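Local coordinates for protein chorismate mutase (Paraburkholderia phymatum, PDB 5TS9) that probably catalyses the rearrangement of chorismate to prephenate, as an all-helical chorismate mutase of the type II family, at residues A[51-56]-A[69-74]; A[63-68]-A[120-125]; A[75-80]-A[163-168]. All blocks are in the same frame, centred on the assembly; numbering follows the deposited sequence. Where two conformers were deposited one is given.

In the fold
All three interactions draw on successive parts of one long helix, 67-95. Interaction 2 uses its N-terminal end and the turn before it, interaction 1 the next turns, and interaction 3 the residues directly after those. Helices 46-59, 106-128 and 156-165, with the residues following the last, supply the partners. Interactions 1 and 2, centres about 10 Å apart, touch mainly through the methyl of Met122; interactions 1 and 3 are about 11 Å apart, and interactions 2 and 3 about 15 Å. Along the chain, interaction 1 closes before interaction 3 opens, whereas the segments of interaction 2 alternate with those of both. Helix 67-95 thus serves as a common spine, and interaction 3 borders the second subunit.

Interaction 1: A[51-56]-A[69-74]; sequences QVIANA and DAINIF
A helical hairpin within the chorismate mutase type II fold brings Ile53 and Ala56 of helix 46-59 against Ala70, Ile71 and Phe74 of helix 67-95. The short axes approach to 8.5 Å at 142°, so the two helices run roughly antiparallel. Ala56 directs its methyl at the partner helix and sits over one face of the Phe74 ring. Ala56 CB lies 4.0 Å from the Phe74 ring centroid and 30° off the normal, a CH-pi contact displaced toward CG and CD1; the approach of Ala56 CB to Phe74 CD1 is 3.6 Å. On the Ala70 side, Ala56 O stands 3.7 Å from Ala70 CB. Further along, the isoleucines meet branch to branch, their side chains crossing at about a right angle. Ile53 CG2, anti to its own backbone N, reaches Ile71 CG2 at 3.8 Å, and Ile53 CG1 faces the backbone of Phe74. Helix 106-128 completes this buried region by placing Met122 against both Ala56 and Phe74. Every contact between side chains of the two segments is apolar, so cohesion here rests on shape and dispersion, with two small alanines allowing the backbones to come close beside the broad phenyl face.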
ATOM      1  N   GLN A  51      10.296   1.815 -15.083  1.00 26.75           N
ATOM      2  CA  GLN A  51      11.693   2.196 -15.259  1.00 31.95           C
ATOM      3  C   GLN A  51      12.413   2.283 -13.921  1.00 34.05           C
ATOM      4  O   GLN A  51      13.585   1.903 -13.818  1.00 32.39           O
ATOM      5  CB  GLN A  51      11.784   3.524 -16.001  1.00 36.40           C
ATOM      6  CG  GLN A  51      13.167   3.802 -16.525  1.00 46.07           C
ATOM      7  CD  GLN A  51      13.581   2.780 -17.561  1.00 53.97           C
ATOM      8  OE1 GLN A  51      12.989   2.705 -18.638  1.00 52.19           O
ATOM      9  NE2 GLN A  51      14.583   1.970 -17.233  1.00 57.84           N
ATOM     10  N   VAL A  52      11.727   2.792 -12.893  1.00 30.14           N
ATOM     11  CA  VAL A  52      12.270   2.778 -11.535  1.00 26.28           C
ATOM     12  C   VAL A  52      12.641   1.359 -11.134  1.00 26.86           C
ATOM     13  O   VAL A  52      13.733   1.097 -10.617  1.00 26.87           O
ATOM     14  CB  VAL A  52      11.253   3.376 -10.544  1.00 21.44           C
ATOM     15  CG1 VAL A  52      11.724   3.157  -9.110  1.00 22.76           C
ATOM     16  CG2 VAL A  52      11.013   4.858 -10.834  1.00 24.76           C
ATOM     17  N   ILE A  53      11.729   0.420 -11.357  1.00 23.85           N
ATOM     18  CA  ILE A  53      11.984  -0.938 -10.897  1.00 26.68           C
ATOM     19  C   ILE A  53      13.051  -1.608 -11.760  1.00 25.74           C
ATOM     20  O   ILE A  53      13.924  -2.320 -11.247  1.00 24.63           O
ATOM     21  CB  ILE A  53      10.661  -1.720 -10.847  1.00 28.96           C
ATOM     22  CG1 ILE A  53       9.824  -1.188  -9.671  1.00 29.28           C
ATOM     23  CG2 ILE A  53      10.905  -3.219 -10.654  1.00 29.65           C
ATOM     24  CD1 ILE A  53       8.318  -1.401  -9.834  1.00 30.21           C
ATOM     25  N   ALA A  54      13.043  -1.343 -13.068  1.00 22.74           N
ATOM     26  CA  ALA A  54      14.058  -1.926 -13.949  1.00 26.36           C
ATOM     27  C   ALA A  54      15.458  -1.393 -13.633  1.00 31.68           C
ATOM     28  O   ALA A  54      16.443  -2.141 -13.707  1.00 32.73           O
ATOM     29  CB  ALA A  54      13.704  -1.658 -15.409  1.00 28.11           C
ATOM     30  N   ASN A  55      15.569  -0.105 -13.292  1.00 27.85           N
ATOM     31  CA  ASN A  55      16.850   0.451 -12.870  1.00 30.67           C
ATOM     32  C   ASN A  55      17.397  -0.295 -11.655  1.00 31.50           C
ATOM     33  O   ASN A  55      18.585  -0.648 -11.605  1.00 28.32           O
ATOM     34  CB  ASN A  55      16.692   1.945 -12.564  1.00 27.94           C
ATOM     35  CG  ASN A  55      16.500   2.785 -13.823  1.00 34.71           C
ATOM     36  OD1 ASN A  55      16.600   2.281 -14.940  1.00 34.29           O
ATOM     37  ND2 ASN A  55      16.236   4.073 -13.643  1.00 31.45           N
ATOM     38  N   ALA A  56      16.536  -0.548 -10.667  1.00 24.48           N
ATOM     39  CA  ALA A  56      16.933  -1.346  -9.509  1.00 26.75           C
ATOM     40  C   ALA A  56      17.460  -2.703  -9.947  1.00 32.71           C
ATOM     41  O   ALA A  56      18.509  -3.160  -9.480  1.00 37.70           O
ATOM     42  CB  ALA A  56      15.744  -1.511  -8.543  1.00 22.93           C
ATOM     43  N   ASP A  69      15.360 -10.169  -6.311  1.00 27.73           N
ATOM     44  CA  ASP A  69      15.328  -9.575  -4.976  1.00 22.04           C
ATOM     45  C   ASP A  69      15.150  -8.061  -5.057  1.00 20.98           C
ATOM     46  O   ASP A  69      14.266  -7.492  -4.409  1.00 22.82           O
ATOM     47  CB  ASP A  69      16.609  -9.938  -4.223  1.00 22.83           C
ATOM     48  CG  ASP A  69      16.557  -9.584  -2.740  1.00 29.99           C
ATOM     49  OD1 ASP A  69      15.461  -9.339  -2.185  1.00 24.93           O
ATOM     50  OD2 ASP A  69      17.636  -9.548  -2.110  1.00 26.78           O
ATOM     51  N   ALA A  70      15.983  -7.394  -5.856  1.00 27.03           N
ATOM     52  CA  ALA A  70      15.887  -5.944  -6.006  1.00 23.50           C
ATOM     53  C   ALA A  70      14.527  -5.525  -6.542  1.00 23.92           C
ATOM     54  O   ALA A  70      13.971  -4.512  -6.108  1.00 23.00           O
ATOM     55  CB  ALA A  70      16.993  -5.443  -6.934  1.00 25.12           C
ATOM     56  N   ILE A  71      13.985  -6.277  -7.506  1.00 21.97           N
ATOM     57  CA  ILE A  71      12.663  -5.952  -8.047  1.00 23.28           C
ATOM     58  C   ILE A  71      11.613  -5.982  -6.947  1.00 20.14           C
ATOM     59  O   ILE A  71      10.810  -5.052  -6.809  1.00 22.36           O
ATOM     60  CB  ILE A  71      12.290  -6.913  -9.189  1.00 28.87           C
ATOM     61  CG1 ILE A  71      13.203  -6.676 -10.395  1.00 22.39           C
ATOM     62  CG2 ILE A  71      10.785  -6.794  -9.527  1.00 22.93           C
ATOM     63  CD1 ILE A  71      13.116  -7.774 -11.406  1.00 25.75           C
ATOM     64  N   ASN A  72      11.607  -7.052  -6.147  1.00 18.90           N
ATOM     65  CA  ASN A  72      10.644  -7.161  -5.055  1.00 17.97           C
ATOM     66  C   ASN A  72      10.784  -5.998  -4.087  1.00 17.01           C
ATOM     67  O   ASN A  72       9.781  -5.406  -3.658  1.00 16.12           O
ATOM     68  CB  ASN A  72      10.834  -8.481  -4.311  1.00 18.55           C
ATOM     69  CG  ASN A  72      10.434  -9.686  -5.154  1.00 35.06           C
ATOM     70  OD1 ASN A  72       9.749  -9.550  -6.171  1.00 27.85           O
ATOM     71  ND2 ASN A  72      10.845 -10.868  -4.722  1.00 20.42           N
ATOM     72  N   ILE A  73      12.027  -5.692  -3.699  1.00 17.32           N
ATOM     73  CA  ILE A  73      12.277  -4.634  -2.720  1.00 18.04           C
ATOM     74  C   ILE A  73      11.808  -3.287  -3.256  1.00 20.82           C
ATOM     75  O   ILE A  73      11.169  -2.504  -2.541  1.00 17.79           O
ATOM     76  CB  ILE A  73      13.771  -4.592  -2.337  1.00 17.33           C
ATOM     77  CG1 ILE A  73      14.176  -5.830  -1.505  1.00 20.31           C
ATOM     78  CG2 ILE A  73      14.101  -3.291  -1.581  1.00 16.82           C
ATOM     79  CD1 ILE A  73      13.618  -5.835  -0.084  1.00 23.95           C
ATOM     80  N   PHE A  74      12.131  -2.983  -4.509  1.00 16.58           N
ATOM     81  CA  PHE A  74      11.779  -1.659  -4.991  1.00 16.85           C
ATOM     82  C   PHE A  74      10.330  -1.578  -5.451  1.00 16.36           C
ATOM     83  O   PHE A  74       9.741  -0.495  -5.368  1.00 15.13           O
ATOM     84  CB  PHE A  74      12.776  -1.213  -6.056  1.00 17.67           C
ATOM     85  CG  PHE A  74      14.058  -0.698  -5.450  1.00 19.23           C
ATOM     86  CD1 PHE A  74      15.049  -1.586  -5.043  1.00 18.23           C
ATOM     87  CD2 PHE A  74      14.234   0.658  -5.208  1.00 18.70           C
ATOM     88  CE1 PHE A  74      16.219  -1.130  -4.442  1.00 18.59           C
ATOM     89  CE2 PHE A  74      15.387   1.132  -4.613  1.00 25.82           C
ATOM     90  CZ  PHE A  74      16.390   0.232  -4.220  1.00 23.65           C
TER

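Interaction 2: A[63-68]-A[120-125]; sequences YGLTAE and SIMQNL
Tyr63, in the turn leading into helix 67-95, approaches helix 106-128 most closely at Gln123, with 6.3 Å between the CA of Tyr63 and the CA of Gln123. The contact packs an interhelical turn onto a helix of the all-helical chorismate mutase fold. Thr66 occupies the N-cap of helix 67-95, its OG1 accepting a hydrogen bond from Asp69 N, a side-chain cap at the start of the helix. Tyr63 carries much of the contact. Met122 CB rests over one face of its ring, 3.9 Å from the Tyr63 centroid and 24° off the normal, which satisfies a CH-pi geometry. This carbon is shifted toward the rim, as the 3.6 Å approach of Met122 CB to Tyr63 CD2 confirms. The sulfur adds a Met-aromatic contact that is oblique rather than centred: Met122 SD lies 4.9 Å from the centroid of the Tyr63 ring. Gln123 comes from another direction, bringing Gln123 NE2 to the ring edge, near the ring plane and 3.6 Å from Tyr63 CE1. Its amide is turned 75° from the ring, and the bend of the Gln123 chain at chi2 sets CD back toward the tyrosine. Leu65 supplies the other apolar element. Leu65 CD1 lies 3.8 Å from Met122 CG and 4.0 Å from Leu125 CD1; the two leucine side chains cross at about a right angle. Met122 is therefore shared, giving CB and SD to the tyrosine and CG to Leu65. Its chain is extended beyond CG (chi3 -176°), which carries Met122 CE past this turn to a point 4.0 Å from Ala70 CB.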
ATOM      1  N   TYR A  63      25.742  -5.028  -5.845  1.00 35.37           N
ATOM      2  CA  TYR A  63      25.644  -5.173  -4.395  1.00 31.50           C
ATOM      3  C   TYR A  63      25.316  -6.608  -3.982  1.00 36.07           C
ATOM      4  O   TYR A  63      24.693  -6.830  -2.940  1.00 35.66           O
ATOM      5  CB  TYR A  63      24.586  -4.224  -3.831  1.00 26.71           C
ATOM      6  CG  TYR A  63      24.879  -2.747  -4.045  1.00 34.92           C
ATOM      7  CD1 TYR A  63      25.625  -2.032  -3.125  1.00 34.62           C
ATOM      8  CD2 TYR A  63      24.406  -2.077  -5.164  1.00 26.51           C
ATOM      9  CE1 TYR A  63      25.894  -0.682  -3.309  1.00 32.17           C
ATOM     10  CE2 TYR A  63      24.664  -0.736  -5.359  1.00 29.45           C
ATOM     11  CZ  TYR A  63      25.410  -0.043  -4.424  1.00 29.20           C
ATOM     12  OH  TYR A  63      25.674   1.289  -4.603  1.00 35.01           O
ATOM     13  N   GLY A  64      25.706  -7.591  -4.796  1.00 35.19           N
ATOM     14  CA  GLY A  64      25.444  -8.988  -4.477  1.00 32.12           C
ATOM     15  C   GLY A  64      23.982  -9.378  -4.400  1.00 40.00           C
ATOM     16  O   GLY A  64      23.659 -10.435  -3.845  1.00 40.84           O
ATOM     17  N   LEU A  65      23.082  -8.563  -4.941  1.00 34.38           N
ATOM     18  CA  LEU A  65      21.661  -8.883  -4.963  1.00 36.59           C
ATOM     19  C   LEU A  65      21.272  -9.547  -6.277  1.00 31.64           C
ATOM     20  O   LEU A  65      21.821  -9.231  -7.336  1.00 34.88           O
ATOM     21  CB  LEU A  65      20.801  -7.634  -4.777  1.00 24.97           C
ATOM     22  CG  LEU A  65      21.140  -6.775  -3.568  1.00 27.45           C
ATOM     23  CD1 LEU A  65      20.251  -5.534  -3.540  1.00 22.89           C
ATOM     24  CD2 LEU A  65      20.984  -7.619  -2.315  1.00 29.24           C
ATOM     25  N   THR A  66      20.319 -10.475  -6.191  1.00 35.36           N
ATOM     26  CA  THR A  66      19.708 -11.023  -7.388  1.00 31.90           C
ATOM     27  C   THR A  66      18.739 -10.008  -7.968  1.00 34.70           C
ATOM     28  O   THR A  66      18.224  -9.128  -7.270  1.00 29.22           O
ATOM     29  CB  THR A  66      18.953 -12.327  -7.113  1.00 30.99           C
ATOM     30  OG1 THR A  66      17.749 -12.060  -6.381  1.00 28.41           O
ATOM     31  CG2 THR A  66      19.810 -13.320  -6.341  1.00 28.99           C
ATOM     32  N   ALA A  67      18.498 -10.137  -9.270  1.00 34.88           N
ATOM     33  CA  ALA A  67      17.592  -9.209  -9.929  1.00 33.89           C
ATOM     34  C   ALA A  67      16.198  -9.324  -9.342  1.00 33.84           C
ATOM     35  O   ALA A  67      15.518  -8.314  -9.134  1.00 28.37           O
ATOM     36  CB  ALA A  67      17.581  -9.464 -11.437  1.00 34.09           C
ATOM     37  N   GLU A  68      15.765 -10.548  -9.035  1.00 25.40           N
ATOM     38  CA  GLU A  68      14.425 -10.737  -8.498  1.00 31.25           C
ATOM     39  C   GLU A  68      14.300 -10.094  -7.123  1.00 22.87           C
ATOM     40  O   GLU A  68      13.259  -9.522  -6.796  1.00 25.49           O
ATOM     41  CB  GLU A  68      14.087 -12.230  -8.439  1.00 33.85           C
ATOM     42  N   SER A 120      21.957   3.458  -1.345  1.00 28.60           N
ATOM     43  CA  SER A 120      22.111   3.231   0.088  0.53 28.19           C
ATOM     44  C   SER A 120      21.226   2.088   0.567  1.00 27.53           C
ATOM     45  O   SER A 120      21.627   1.334   1.459  1.00 26.28           O
ATOM     46  CB  SER A 120      21.805   4.503   0.868  0.53 29.17           C
ATOM     47  OG  SER A 120      20.412   4.697   0.975  0.53 25.01           O
ATOM     48  N   ILE A 121      20.037   1.930  -0.013  1.00 21.38           N
ATOM     49  CA  ILE A 121      19.181   0.804   0.344  1.00 21.88           C
ATOM     50  C   ILE A 121      19.843  -0.506  -0.067  1.00 25.14           C
ATOM     51  O   ILE A 121      19.886  -1.471   0.702  1.00 20.09           O
ATOM     52  CB  ILE A 121      17.799   0.953  -0.312  1.00 18.12           C
ATOM     53  CG1 ILE A 121      16.970   2.018   0.416  1.00 17.86           C
ATOM     54  CG2 ILE A 121      17.114  -0.400  -0.342  1.00 17.81           C
ATOM     55  CD1 ILE A 121      15.717   2.454  -0.342  1.00 16.50           C
ATOM     56  N   MET A 122      20.363  -0.557  -1.294  1.00 21.49           N
ATOM     57  CA  MET A 122      21.059  -1.763  -1.738  1.00 28.19           C
ATOM     58  C   MET A 122      22.321  -2.011  -0.923  1.00 24.08           C
ATOM     59  O   MET A 122      22.625  -3.162  -0.589  1.00 26.22           O
ATOM     60  CB  MET A 122      21.372  -1.671  -3.230  1.00 22.47           C
ATOM     61  CG  MET A 122      20.100  -1.807  -4.099  1.00 27.18           C
ATOM     62  SD  MET A 122      20.500  -1.904  -5.841  1.00 31.83           S
ATOM     63  CE  MET A 122      18.877  -1.939  -6.570  1.00 28.39           C
ATOM     64  N   GLN A 123      23.064  -0.958  -0.579  1.00 23.15           N
ATOM     65  CA  GLN A 123      24.258  -1.175   0.236  1.00 26.21           C
ATOM     66  C   GLN A 123      23.884  -1.733   1.602  1.00 24.83           C
ATOM     67  O   GLN A 123      24.555  -2.632   2.124  1.00 26.36           O
ATOM     68  CB  GLN A 123      25.049   0.126   0.384  1.00 30.69           C
ATOM     69  CG  GLN A 123      26.283  -0.012   1.286  1.00 41.26           C
ATOM     70  CD  GLN A 123      27.270  -1.063   0.779  1.00 54.20           C
ATOM     71  OE1 GLN A 123      27.464  -2.108   1.413  1.00 61.14           O
ATOM     72  NE2 GLN A 123      27.896  -0.793  -0.367  1.00 51.56           N
ATOM     73  N   ASN A 124      22.799  -1.217   2.186  1.00 22.58           N
ATOM     74  CA  ASN A 124      22.322  -1.703   3.477  1.00 22.24           C
ATOM     75  C   ASN A 124      21.767  -3.123   3.381  1.00 24.23           C
ATOM     76  O   ASN A 124      21.957  -3.926   4.300  1.00 23.32           O
ATOM     77  CB  ASN A 124      21.255  -0.746   4.011  1.00 21.08           C
ATOM     78  CG  ASN A 124      21.846   0.581   4.454  1.00 41.58           C
ATOM     79  OD1 ASN A 124      23.025   0.653   4.792  1.00 41.39           O
ATOM     80  ND2 ASN A 124      21.038   1.631   4.456  1.00 40.00           N
ATOM     81  N   LEU A 125      21.045  -3.439   2.301  1.00 22.87           N
ATOM     82  CA  LEU A 125      20.569  -4.811   2.106  1.00 26.67           C
ATOM     83  C   LEU A 125      21.724  -5.795   2.096  1.00 30.07           C
ATOM     84  O   LEU A 125      21.676  -6.855   2.742  1.00 29.32           O
ATOM     85  CB  LEU A 125      19.810  -4.912   0.791  1.00 27.84           C
ATOM     86  CG  LEU A 125      18.327  -4.633   0.811  1.00 29.08           C
ATOM     87  CD1 LEU A 125      17.884  -4.315  -0.607  1.00 30.66           C
ATOM     88  CD2 LEU A 125      17.605  -5.835   1.366  1.00 27.56           C
TER

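Interaction 3: A[75-80]-A[163-168]; sequences SDQVEA and DRAVAR
Asp76 OD1 is gripped by three donors: Arg164 NH1, Arg168 NH2 and a water that also accepts from Arg164 NH2. The Arg164 NH1 bond to Asp76 OD1 measures 2.9 Å and is nearly straight at 172°, yet the donor stands above the carboxylate plane, consistent with the 69° between carboxylate and guanidinium. The bond from Arg168 NH2 to Asp76 OD1, at 3.1 Å, is weak. Arg168 binds better through NE, which meets Asp76 OD2 on the syn side at 2.9 Å. Its chain bends at chi3 (-88°), setting NE beside the carboxylate. A second water donates to Asp76 OD2 at 2.7 Å and to Ala165 O, and accepts from Arg168 N, tying the side-chain network to the backbone at and just past the end of helix 156-165. Ala165 O also accepts from Gln77 NE2 at 2.9 Å. Both carboxylate oxygens are thus held, which should limit rotation of the group between the two arginines. Glu79 CB covers one face of the Arg164 guanidinium, 3.8 Å from Arg164 NH2, while buried Arg164 NE has no partner in the model. Beside the polar network, Ala80 CB packs on Ala165 CB at 3.8 Å. The contact thus joins helix 67-95 to the C-terminal end of helix 156-165. Helix 16-39 lies against Gln77 and Ala80, helix 137-151 against Val166, and Arg164 NH2 reaches Glu79 of the second subunit.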
ATOM      1  N   SER A  75       9.723  -2.685  -5.899  1.00 15.96           N
ATOM      2  CA  SER A  75       8.262  -2.679  -6.033  1.00 17.36           C
ATOM      3  C   SER A  75       7.617  -2.351  -4.700  1.00 17.17           C
ATOM      4  O   SER A  75       6.696  -1.534  -4.631  1.00 21.13           O
ATOM      5  CB  SER A  75       7.731  -4.024  -6.537  1.00 22.40           C
ATOM      6  OG  SER A  75       8.416  -4.462  -7.703  1.00 30.66           O
ATOM      7  N   ASP A  76       8.125  -2.946  -3.620  1.00 14.45           N
ATOM      8  CA  ASP A  76       7.617  -2.611  -2.291  1.00 13.76           C
ATOM      9  C   ASP A  76       7.823  -1.137  -1.966  1.00 13.30           C
ATOM     10  O   ASP A  76       6.944  -0.510  -1.372  1.00 13.47           O
ATOM     11  CB  ASP A  76       8.284  -3.499  -1.233  1.00 14.82           C
ATOM     12  CG  ASP A  76       7.789  -4.950  -1.296  1.00 19.48           C
ATOM     13  OD1 ASP A  76       6.665  -5.183  -1.840  1.00 16.15           O
ATOM     14  OD2 ASP A  76       8.508  -5.845  -0.791  1.00 21.86           O
ATOM     15  N   GLN A  77       8.977  -0.572  -2.340  1.00 16.02           N
ATOM     16  CA  GLN A  77       9.235   0.844  -2.077  1.00 13.46           C
ATOM     17  C   GLN A  77       8.265   1.739  -2.823  1.00 14.10           C
ATOM     18  O   GLN A  77       7.812   2.757  -2.277  1.00 14.89           O
ATOM     19  CB  GLN A  77      10.663   1.238  -2.479  1.00 14.16           C
ATOM     20  CG  GLN A  77      11.789   0.494  -1.789  1.00 14.62           C
ATOM     21  CD  GLN A  77      11.558   0.290  -0.308  1.00 17.74           C
ATOM     22  OE1 GLN A  77      11.656   1.228   0.486  1.00 22.49           O
ATOM     23  NE2 GLN A  77      11.288  -0.951   0.083  1.00 14.30           N
ATOM     24  N   VAL A  78       7.974   1.421  -4.089  1.00 13.57           N
ATOM     25  CA  VAL A  78       7.103   2.330  -4.827  0.51 13.49           C
ATOM     26  C   VAL A  78       5.658   2.197  -4.352  1.00 12.87           C
ATOM     27  O   VAL A  78       4.943   3.195  -4.281  1.00 17.26           O
ATOM     28  CB  VAL A  78       7.240   2.127  -6.346  0.51 18.50           C
ATOM     29  CG1 VAL A  78       8.663   2.398  -6.780  0.51 20.31           C
ATOM     30  CG2 VAL A  78       6.835   0.737  -6.736  0.51 14.52           C
ATOM     31  N   GLU A  79       5.223   1.003  -3.945  1.00 12.74           N
ATOM     32  CA  GLU A  79       3.865   0.856  -3.411  0.54 12.29           C
ATOM     33  C   GLU A  79       3.711   1.566  -2.072  1.00 11.78           C
ATOM     34  O   GLU A  79       2.662   2.147  -1.790  1.00 15.41           O
ATOM     35  CB  GLU A  79       3.498  -0.624  -3.260  0.54 12.47           C
ATOM     36  CG  GLU A  79       3.399  -1.379  -4.569  0.54 18.77           C
ATOM     37  CD  GLU A  79       2.307  -0.843  -5.464  0.54 18.23           C
ATOM     38  OE1 GLU A  79       1.248  -0.439  -4.940  0.54 24.38           O
ATOM     39  OE2 GLU A  79       2.501  -0.819  -6.690  0.54 16.14           O
ATOM     40  N   ALA A  80       4.730   1.506  -1.210  1.00 11.80           N
ATOM     41  CA  ALA A  80       4.610   2.228   0.055  1.00 11.92           C
ATOM     42  C   ALA A  80       4.542   3.731  -0.203  1.00 14.87           C
ATOM     43  O   ALA A  80       3.783   4.457   0.451  1.00 12.07           O
ATOM     44  CB  ALA A  80       5.788   1.892   0.973  1.00 11.73           C
ATOM     45  N   ASP A 163       5.930  -0.108   7.283  1.00 13.69           N
ATOM     46  CA  ASP A 163       5.684  -1.553   7.379  1.00 13.65           C
ATOM     47  C   ASP A 163       5.438  -2.175   6.001  1.00 16.55           C
ATOM     48  O   ASP A 163       5.789  -3.337   5.769  1.00 15.72           O
ATOM     49  CB  ASP A 163       4.475  -1.840   8.273  1.00 14.54           C
ATOM     50  CG  ASP A 163       4.768  -1.681   9.790  1.00 22.06           C
ATOM     51  OD1 ASP A 163       5.887  -1.988  10.271  1.00 16.26           O
ATOM     52  OD2 ASP A 163       3.829  -1.282  10.507  1.00 20.61           O
ATOM     53  N   ARG A 164       4.817  -1.430   5.082  1.00 13.10           N
ATOM     54  CA  ARG A 164       4.657  -1.918   3.715  1.00 16.69           C
ATOM     55  C   ARG A 164       6.002  -1.977   3.004  1.00 16.24           C
ATOM     56  O   ARG A 164       6.283  -2.925   2.257  1.00 16.77           O
ATOM     57  CB  ARG A 164       3.675  -1.011   2.949  1.00 12.66           C
ATOM     58  CG  ARG A 164       3.474  -1.373   1.461  1.00 11.94           C
ATOM     59  CD  ARG A 164       2.683  -2.683   1.329  1.00 16.06           C
ATOM     60  NE  ARG A 164       2.468  -3.123  -0.051  1.00 19.47           N
ATOM     61  CZ  ARG A 164       3.380  -3.771  -0.767  1.00 21.51           C
ATOM     62  NH1 ARG A 164       4.577  -4.027  -0.238  1.00 18.43           N
ATOM     63  NH2 ARG A 164       3.104  -4.149  -2.016  1.00 19.81           N
ATOM     64  N   ALA A 165       6.864  -0.983   3.239  1.00 12.60           N
ATOM     65  CA  ALA A 165       8.127  -0.926   2.503  1.00 12.91           C
ATOM     66  C   ALA A 165       9.089  -2.045   2.897  1.00 17.12           C
ATOM     67  O   ALA A 165       9.831  -2.540   2.045  1.00 18.18           O
ATOM     68  CB  ALA A 165       8.793   0.436   2.704  1.00 12.86           C
ATOM     69  N   VAL A 166       9.090  -2.468   4.160  1.00 14.60           N
ATOM     70  CA  VAL A 166      10.033  -3.476   4.654  1.00 14.69           C
ATOM     71  C   VAL A 166       9.533  -4.898   4.408  1.00 15.07           C
ATOM     72  O   VAL A 166      10.141  -5.872   4.874  1.00 15.88           O
ATOM     73  CB  VAL A 166      10.301  -3.275   6.157  1.00 15.07           C
ATOM     74  CG1 VAL A 166      10.877  -1.888   6.413  1.00 14.90           C
ATOM     75  CG2 VAL A 166       9.016  -3.518   6.965  1.00 14.94           C
ATOM     76  N   ALA A 167       8.423  -5.013   3.674  1.00 17.25           N
ATOM     77  CA  ALA A 167       7.683  -6.270   3.527  1.00 19.10           C
ATOM     78  C   ALA A 167       8.562  -7.475   3.200  1.00 20.53           C
ATOM     79  O   ALA A 167       8.323  -8.583   3.707  1.00 17.90           O
ATOM     80  CB  ALA A 167       6.619  -6.094   2.440  1.00 14.72           C
ATOM     81  N   ARG A 168       9.540  -7.319   2.320  1.00 17.81           N
ATOM     82  CA  ARG A 168      10.298  -8.488   1.879  1.00 18.16           C
ATOM     83  C   ARG A 168      11.800  -8.347   2.140  1.00 22.32           C
ATOM     84  O   ARG A 168      12.629  -8.895   1.406  1.00 19.21           O
ATOM     85  CB  ARG A 168      10.001  -8.782   0.411  1.00 18.93           C
ATOM     86  CG  ARG A 168       8.503  -8.995   0.202  1.00 24.51           C
ATOM     87  CD  ARG A 168       8.151  -9.470  -1.183  1.00 26.76           C
ATOM     88  NE  ARG A 168       7.960  -8.335  -2.066  1.00 19.97           N
ATOM     89  CZ  ARG A 168       7.496  -8.423  -3.309  1.00 21.16           C
ATOM     90  NH1 ARG A 168       7.174  -9.606  -3.831  1.00 19.68           N
ATOM     91  NH2 ARG A 168       7.347  -7.318  -4.024  1.00 18.04           N
TER
HETATM   92  O   HOH W   1      10.481  -5.034   0.878  1.00 16.47           O
HETATM   93  O   HOH W   2       4.899  -4.838  -4.080  1.00 26.95           O